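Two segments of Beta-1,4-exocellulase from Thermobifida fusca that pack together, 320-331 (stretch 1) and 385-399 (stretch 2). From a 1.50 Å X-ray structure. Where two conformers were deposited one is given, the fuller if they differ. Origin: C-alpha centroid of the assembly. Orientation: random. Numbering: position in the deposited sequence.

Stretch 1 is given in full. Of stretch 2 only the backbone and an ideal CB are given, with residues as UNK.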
# COMPACT_ATOMS: atom_id res chain seq x y z
N ARG A 320 14.28 8.45 3.70
CA ARG A 320 14.27 7.49 4.79
C ARG A 320 15.66 6.89 5.05
O ARG A 320 16.53 6.93 4.20
CB ARG A 320 13.29 6.39 4.48
CG ARG A 320 11.85 6.81 4.64
CD ARG A 320 10.94 5.65 4.32
NE ARG A 320 10.93 5.34 2.89
CZ ARG A 320 10.32 4.29 2.36
NH1 ARG A 320 9.69 3.41 3.13
NH2 ARG A 320 10.35 4.11 1.04
N ILE A 321 15.84 6.31 6.23
CA ILE A 321 17.13 5.68 6.54
C ILE A 321 17.29 4.39 5.72
O ILE A 321 18.38 4.07 5.26
CB ILE A 321 17.31 5.42 8.06
CG1 ILE A 321 17.26 6.75 8.82
CG2 ILE A 321 18.62 4.68 8.34
CD1 ILE A 321 17.23 6.65 10.33
N HIS A 322 16.18 3.68 5.53
CA HIS A 322 16.16 2.38 4.90
C HIS A 322 14.79 2.16 4.33
O HIS A 322 13.82 2.59 4.95
CB HIS A 322 16.42 1.32 5.95
CG HIS A 322 16.64 -0.05 5.39
ND1 HIS A 322 15.64 -0.90 5.12
CD2 HIS A 322 17.82 -0.72 5.06
CE1 HIS A 322 16.14 -2.05 4.63
NE2 HIS A 322 17.47 -1.94 4.61
N PRO A 323 14.68 1.50 3.16
CA PRO A 323 13.33 1.34 2.57
C PRO A 323 12.37 0.45 3.38
O PRO A 323 11.17 0.52 3.17
CB PRO A 323 13.60 0.77 1.17
CG PRO A 323 14.97 0.20 1.23
CD PRO A 323 15.73 0.96 2.28
N GLY A 324 12.90 -0.35 4.31
CA GLY A 324 12.08 -1.14 5.23
C GLY A 324 11.46 -0.37 6.39
O GLY A 324 10.71 -0.94 7.21
N ASN A 325 11.76 0.93 6.50
CA ASN A 325 11.10 1.77 7.50
C ASN A 325 9.73 2.26 7.03
O ASN A 325 9.63 3.16 6.18
CB ASN A 325 12.00 2.95 7.89
CG ASN A 325 13.20 2.52 8.71
OD1 ASN A 325 13.24 1.40 9.26
ND2 ASN A 325 14.17 3.43 8.85
N TRP A 326 8.68 1.68 7.60
CA TRP A 326 7.31 1.85 7.10
C TRP A 326 6.38 2.61 7.99
O TRP A 326 5.26 2.92 7.59
CB TRP A 326 6.69 0.48 6.80
CG TRP A 326 6.59 -0.41 8.02
CD1 TRP A 326 7.48 -1.39 8.41
CD2 TRP A 326 5.56 -0.39 9.07
NE1 TRP A 326 7.09 -1.98 9.59
CE2 TRP A 326 5.95 -1.43 10.04
CE3 TRP A 326 4.40 0.35 9.30
CZ2 TRP A 326 5.20 -1.70 11.17
CZ3 TRP A 326 3.65 0.07 10.45
CH2 TRP A 326 4.04 -0.93 11.37
N CYS A 327 6.79 2.90 9.23
CA CYS A 327 5.86 3.45 10.23
C CYS A 327 6.03 4.94 10.47
O CYS A 327 7.10 5.39 10.92
CB CYS A 327 5.90 2.70 11.57
SG CYS A 327 4.57 3.24 12.65
N ASN A 328 4.95 5.68 10.25
CA ASN A 328 4.87 7.13 10.50
C ASN A 328 6.17 7.89 10.20
O ASN A 328 6.78 8.50 11.09
CB ASN A 328 4.44 7.38 11.97
CG ASN A 328 3.05 6.83 12.28
OD1 ASN A 328 2.14 6.90 11.46
ND2 ASN A 328 2.89 6.26 13.48
N GLN A 329 6.61 7.82 8.94
CA GLN A 329 7.97 8.22 8.59
C GLN A 329 8.25 9.72 8.69
O GLN A 329 7.58 10.54 8.05
CB GLN A 329 8.34 7.63 7.22
CG GLN A 329 8.64 6.14 7.28
CD GLN A 329 9.85 5.86 8.15
OE1 GLN A 329 10.98 6.19 7.78
NE2 GLN A 329 9.62 5.25 9.32
N ALA A 330 9.25 10.06 9.50
CA ALA A 330 9.63 11.46 9.77
C ALA A 330 9.90 12.26 8.50
O ALA A 330 10.67 11.83 7.65
CB ALA A 330 10.84 11.52 10.71
N GLY A 331 9.28 13.43 8.40
CA GLY A 331 9.56 14.33 7.29
C GLY A 331 8.81 14.04 6.00
O GLY A 331 8.97 14.77 5.03
N UNK A 385 16.88 -7.31 11.10
CA UNK A 385 17.36 -7.69 9.78
C UNK A 385 16.54 -7.06 8.65
O UNK A 385 17.11 -6.66 7.63
CB UNK A 385 17.34 -9.21 9.64
N UNK A 386 15.23 -6.91 8.84
CA UNK A 386 14.35 -6.46 7.75
C UNK A 386 14.44 -4.96 7.43
O UNK A 386 13.96 -4.52 6.37
CB UNK A 386 12.90 -6.80 8.10
N UNK A 387 15.04 -4.17 8.32
CA UNK A 387 15.27 -2.75 8.00
C UNK A 387 16.74 -2.33 8.04
O UNK A 387 17.06 -1.20 8.40
CB UNK A 387 14.48 -1.87 8.97
N UNK A 388 17.64 -3.25 7.69
CA UNK A 388 19.08 -3.01 7.82
C UNK A 388 19.58 -2.67 9.22
O UNK A 388 20.58 -1.96 9.38
CB UNK A 388 19.48 -1.87 6.88
N UNK A 389 18.88 -3.15 10.25
CA UNK A 389 19.24 -2.85 11.64
C UNK A 389 19.48 -1.35 11.90
O UNK A 389 20.51 -0.93 12.46
CB UNK A 389 20.50 -3.64 12.02
N UNK A 390 18.50 -0.56 11.50
CA UNK A 390 18.54 0.89 11.54
C UNK A 390 17.51 1.45 12.51
O UNK A 390 16.52 0.78 12.80
CB UNK A 390 18.31 1.46 10.14
N UNK A 391 17.71 2.70 12.97
CA UNK A 391 16.60 3.38 13.63
C UNK A 391 15.33 3.25 12.78
O UNK A 391 15.40 3.21 11.55
CB UNK A 391 16.94 4.85 13.87
N UNK A 392 14.19 3.21 13.46
CA UNK A 392 12.89 2.94 12.83
C UNK A 392 12.45 4.11 11.96
O UNK A 392 11.64 3.95 11.02
CB UNK A 392 11.83 2.65 13.89
N UNK A 393 12.93 5.30 12.32
CA UNK A 393 12.59 6.51 11.58
C UNK A 393 11.18 7.02 11.85
O UNK A 393 10.71 7.94 11.20
CB UNK A 393 12.75 6.25 10.08
N UNK A 394 10.50 6.42 12.81
CA UNK A 394 9.12 6.76 13.10
C UNK A 394 8.99 8.05 13.90
O UNK A 394 9.82 8.32 14.79
CB UNK A 394 8.45 5.61 13.86
N UNK A 395 7.94 8.81 13.61
CA UNK A 395 7.58 10.02 14.35
C UNK A 395 7.13 9.72 15.78
O UNK A 395 6.35 8.78 16.01
CB UNK A 395 6.47 10.77 13.61
N UNK A 396 7.60 10.52 16.76
CA UNK A 396 7.24 10.34 18.17
C UNK A 396 5.78 10.64 18.50
O UNK A 396 5.11 11.37 17.76
CB UNK A 396 8.13 11.23 19.03
N UNK A 397 5.31 10.06 19.61
CA UNK A 397 3.97 10.29 20.16
C UNK A 397 2.81 10.10 19.17
O UNK A 397 1.88 10.93 19.06
CB UNK A 397 3.91 11.71 20.72
N UNK A 398 2.86 8.96 18.49
CA UNK A 398 1.84 8.49 17.54
C UNK A 398 0.72 7.68 18.23
O UNK A 398 1.01 6.83 19.09
CB UNK A 398 2.50 7.63 16.46
N UNK A 399 -0.56 7.93 17.85
CA UNK A 399 -1.66 7.15 18.41
C UNK A 399 -1.76 5.74 17.80
O UNK A 399 -0.93 5.37 16.96
CB UNK A 399 -2.98 7.90 18.20

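Position 385 lies beyond reach of stretch 1, and almost any side chain would suit. It is Ala385. At 386 the CB points sideways with nothing of stretch 1 near it, so again many would fit. Arg386 is deposited; its carbonyl is bridged to Gly324 O by water 1, weakly on the Arg386 side.

At 387 an ideal CB sits 3.5 Å from Asn325 OD1. That acceptor invites a short donor, such as Asn, Ser or Thr. The residue is Asn387, and its ND2 donates to Asn325 OD1 at 2.9 Å. The same ND2 also reaches the carbonyl of 390, which ties the turn to the contact.

Position 388 has phi 58°, and an ideal CB would clash with His322 CD2 at 2.7 Å. Both facts favour glycine. Gly388 lets its N, with the O of Asn387, lie over one face of the His322 ring.

Position 389 points away, with phi again positive. Asn, Asp or Gly would be comfortable; it is Asn389.

At 390 the CB points toward stretch 1, 3.7 Å from Ile321 CG2 and near His322. A medium side chain, polar or apolar, would suit. Asn390 has its OD1 3.3 Å from Ile321 CG2, while its ND2 turns back to donate to Asn387 O at 2.7 Å.

Position 391 has phi -49° and a CB 4.0 Å from Ile321 CD1. Proline or a small apolar residue fits. In Pro391, CB packs on Ile321 CD1 at 3.8 Å, and O accepts from Asn325 ND2 at 3.0 Å.

At 392 the CB points away, so the backbone makes the contact and the side chain is little constrained. Ser392 O accepts from Gln329 NE2 at 2.9 Å and from water 2, which also binds Cys327 N.

Position 393 has phi 75°, and an ideal CB would clash with Gln329 OE1 at 2.9 Å. Glycine is the clear choice. Gly393 O accepts from Ala330 N at 3.1 Å.

At 394 the CB is tight against Cys327 O, at 3.2 Å, so a small residue is expected. Ala394 fits, and its backbone forms a single bridge with Gln329.

At 395 the CB points sideways, and Ala330 offers an apolar surface. Leu, Ile, Val or Met would suit. Leu395 CD2 lies 3.9 Å from Ala330 CB, and Leu395 N donates to Asn328 O at 2.8 Å.

Position 396 points away, and phi -68° allows proline among many others; it is Pro396. At 397, out of reach, positive phi suits Asn, Asp or Gly: Asn397. At 398 the CB points back, 3.3 Å from Asn328 ND2, favouring something small: Ala398. Position 399 points away, and phi -76° again admits proline among many; it is Pro399.

Stretch 2 385-399: ARNGNNPSGALPNAP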
# COMPACT_ATOMS: atom_id res chain seq x y z
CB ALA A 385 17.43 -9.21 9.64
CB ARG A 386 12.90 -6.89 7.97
CG ARG A 386 12.64 -8.38 7.74
CD ARG A 386 11.24 -8.81 8.20
NE ARG A 386 10.92 -8.45 9.60
CZ ARG A 386 11.39 -9.08 10.67
NH1 ARG A 386 12.25 -10.09 10.54
NH2 ARG A 386 11.03 -8.68 11.89
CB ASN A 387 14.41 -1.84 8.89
CG ASN A 387 15.03 -1.60 10.26
OD1 ASN A 387 15.86 -2.39 10.72
ND2 ASN A 387 14.64 -0.51 10.90
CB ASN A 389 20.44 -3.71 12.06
CG ASN A 389 20.03 -5.12 12.46
OD1 ASN A 389 19.68 -5.36 13.61
ND2 ASN A 389 20.04 -6.03 11.51
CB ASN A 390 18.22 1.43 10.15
CG ASN A 390 19.38 1.27 9.19
OD1 ASN A 390 20.37 1.99 9.29
ND2 ASN A 390 19.24 0.35 8.23
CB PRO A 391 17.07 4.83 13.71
CG PRO A 391 18.54 4.72 13.77
CD PRO A 391 18.91 3.55 12.91
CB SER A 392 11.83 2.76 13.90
OG SER A 392 11.70 3.97 14.64
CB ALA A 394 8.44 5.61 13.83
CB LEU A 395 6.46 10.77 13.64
CG LEU A 395 6.80 11.52 12.36
CD1 LEU A 395 5.52 11.98 11.70
CD2 LEU A 395 7.71 12.70 12.64
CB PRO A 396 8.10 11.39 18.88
CG PRO A 396 9.24 11.66 17.96
CD PRO A 396 8.64 11.55 16.59
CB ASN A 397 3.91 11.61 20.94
CG ASN A 397 4.42 11.46 22.37
OD1 ASN A 397 5.54 11.85 22.69
ND2 ASN A 397 3.61 10.85 23.23
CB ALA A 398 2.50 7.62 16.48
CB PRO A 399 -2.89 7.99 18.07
CG PRO A 399 -2.52 8.72 16.81
CD PRO A 399 -1.02 8.84 16.78
O HOH W 1 10.79 -3.80 7.10
O HOH W 2 9.24 2.08 10.81
O HOH W 3 5.26 6.46 15.00
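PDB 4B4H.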